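Long-range contact in Old Yellow Enzyme (Pichia, PDB 6AGZ), which probably catalyses the asymmetric reduction of activated C=C bonds in enone compounds, using bound flavin mononucleotide: residues V44-L50 and P401-A405. Numbering follows the deposited sequence.
Sequences VATDSML and PQPLA
Thr46 and Pro403 form a single antiparallel bridge, a non-hydrogen-bonded pair 4.1 Å apart between CA atoms, flanked by the hydrogen bonds Leu404 N to Ala45 O and Asp47 N to Gln402 O. The bridge asks no N-H of Pro403, which has none to give. Asp47 adds a third bond: its OD1 accepts Gln402 N at 2.8 Å, nearly straight at 169°, though the donor lies above the carboxylate plane. Folding CG between the backbone N and carbonyl carbon (chi1 52°) brings that oxygen back over the helix start, where Ser48 N also donates to it weakly. In this TIM-barrel flavoprotein, the bridge joins the C-terminal tail to the chain just ahead of helix 47-57, which follows barrel strand 29-31. Thr46 is the N-cap: its OG1 accepts weakly from Met49 N and its N donates weakly to Met49 SD, forming a capping box; OG1 also bonds Arg38 O. Leu404 lays CD1 3.4 Å from Thr46 O and CD2 3.7 Å from Leu50 CD2, the two leucines crossing at about a right angle. Pro401 CB packs 3.3 Å from Ser48 OG, a hydroxyl hydrogen-bonded to Asn376; Val44 CG1 meets Pro403 CB at 3.9 Å.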
loop_
_atom_site.group_PDB
_atom_site.type_symbol
_atom_site.label_atom_id
_atom_site.label_comp_id
_atom_site.label_asym_id
_atom_site.label_seq_id
_atom_site.Cartn_x
_atom_site.Cartn_y
_atom_site.Cartn_z
ATOM N N VAL A 44 -16.650 -31.141 19.442
ATOM C CA VAL A 44 -17.546 -31.744 18.462
ATOM C C VAL A 44 -18.746 -30.826 18.270
ATOM O O VAL A 44 -19.300 -30.298 19.243
ATOM C CB VAL A 44 -17.994 -33.152 18.902
ATOM C CG1 VAL A 44 -18.884 -33.790 17.844
ATOM C CG2 VAL A 44 -16.784 -34.031 19.188
ATOM N N ALA A 45 -19.146 -30.636 17.014
ATOM C CA ALA A 45 -20.297 -29.797 16.712
ATOM C C ALA A 45 -21.573 -30.418 17.270
ATOM O O ALA A 45 -21.714 -31.642 17.345
ATOM C CB ALA A 45 -20.427 -29.588 15.204
ATOM N N THR A 46 -22.511 -29.560 17.656
ATOM C CA THR A 46 -23.701 -29.981 18.377
ATOM C C THR A 46 -24.962 -29.752 17.552
ATOM O O THR A 46 -24.961 -29.032 16.549
ATOM C CB THR A 46 -23.821 -29.239 19.714
ATOM O OG1 THR A 46 -23.813 -27.826 19.482
ATOM C CG2 THR A 46 -22.661 -29.605 20.629
ATOM N N ASP A 47 -26.048 -30.391 17.999
ATOM C CA ASP A 47 -27.352 -30.184 17.376
ATOM C C ASP A 47 -27.765 -28.720 17.439
ATOM O O ASP A 47 -28.416 -28.206 16.517
ATOM C CB ASP A 47 -28.396 -31.070 18.060
ATOM C CG ASP A 47 -28.394 -30.913 19.573
ATOM O OD1 ASP A 47 -27.463 -30.274 20.107
ATOM O OD2 ASP A 47 -29.318 -31.435 20.230
ATOM N N SER A 48 -27.394 -28.032 18.521
ATOM C CA SER A 48 -27.658 -26.601 18.629
ATOM C C SER A 48 -26.991 -25.838 17.492
ATOM O O SER A 48 -27.595 -24.944 16.890
ATOM C CB SER A 48 -27.172 -26.082 19.981
ATOM O OG SER A 48 -27.802 -26.764 21.051
ATOM N N MET A 49 -25.734 -26.174 17.190
ATOM C CA MET A 49 -25.050 -25.540 16.070
ATOM C C MET A 49 -25.721 -25.889 14.748
ATOM O O MET A 49 -25.786 -25.055 13.837
ATOM C CB MET A 49 -23.580 -25.958 16.052
ATOM C CG MET A 49 -22.784 -25.466 17.249
ATOM S SD MET A 49 -21.149 -26.214 17.342
ATOM C CE MET A 49 -20.505 -25.811 15.723
ATOM N N LEU A 50 -26.229 -27.117 14.627
ATOM C CA LEU A 50 -26.892 -27.528 13.394
ATOM C C LEU A 50 -28.142 -26.694 13.141
ATOM O O LEU A 50 -28.353 -26.195 12.028
ATOM C CB LEU A 50 -27.231 -29.017 13.452
ATOM C CG LEU A 50 -27.831 -29.639 12.190
ATOM C CD1 LEU A 50 -27.216 -29.038 10.944
ATOM C CD2 LEU A 50 -27.644 -31.145 12.194
ATOM N N PRO A 401 -27.003 -28.879 24.808
ATOM C CA PRO A 401 -26.606 -29.288 23.456
ATOM C C PRO A 401 -26.007 -30.686 23.447
ATOM O O PRO A 401 -25.345 -31.112 24.397
ATOM C CB PRO A 401 -25.569 -28.232 23.056
ATOM C CG PRO A 401 -25.903 -27.041 23.895
ATOM C CD PRO A 401 -26.388 -27.601 25.203
ATOM N N GLN A 402 -26.250 -31.403 22.351
ATOM C CA GLN A 402 -25.781 -32.765 22.176
ATOM C C GLN A 402 -24.908 -32.869 20.933
ATOM O O GLN A 402 -25.217 -32.252 19.909
ATOM C CB GLN A 402 -26.960 -33.740 22.049
ATOM C CG GLN A 402 -27.917 -33.718 23.229
ATOM C CD GLN A 402 -27.327 -34.363 24.467
ATOM O OE1 GLN A 402 -26.523 -35.291 24.373
ATOM N NE2 GLN A 402 -27.723 -33.873 25.635
ATOM N N PRO A 403 -23.824 -33.639 20.984
ATOM C CA PRO A 403 -22.966 -33.777 19.805
ATOM C C PRO A 403 -23.684 -34.493 18.672
ATOM O O PRO A 403 -24.545 -35.350 18.889
ATOM C CB PRO A 403 -21.780 -34.601 20.319
ATOM C CG PRO A 403 -22.327 -35.351 21.491
ATOM C CD PRO A 403 -23.331 -34.431 22.126
ATOM N N LEU A 404 -23.320 -34.120 17.445
ATOM C CA LEU A 404 -23.917 -34.716 16.259
ATOM C C LEU A 404 -23.284 -36.046 15.879
ATOM O O LEU A 404 -23.838 -36.757 15.034
ATOM C CB LEU A 404 -23.818 -33.742 15.083
ATOM C CG LEU A 404 -24.657 -32.472 15.226
ATOM C CD1 LEU A 404 -24.234 -31.418 14.215
ATOM C CD2 LEU A 404 -26.132 -32.805 15.075
ATOM N N ALA A 405 -22.151 -36.399 16.480
ATOM C CA ALA A 405 -21.481 -37.659 16.186
ATOM C C ALA A 405 -20.540 -38.045 17.322
ATOM O O ALA A 405 -19.904 -39.098 17.283
ATOM C CB ALA A 405 -20.717 -37.562 14.874
#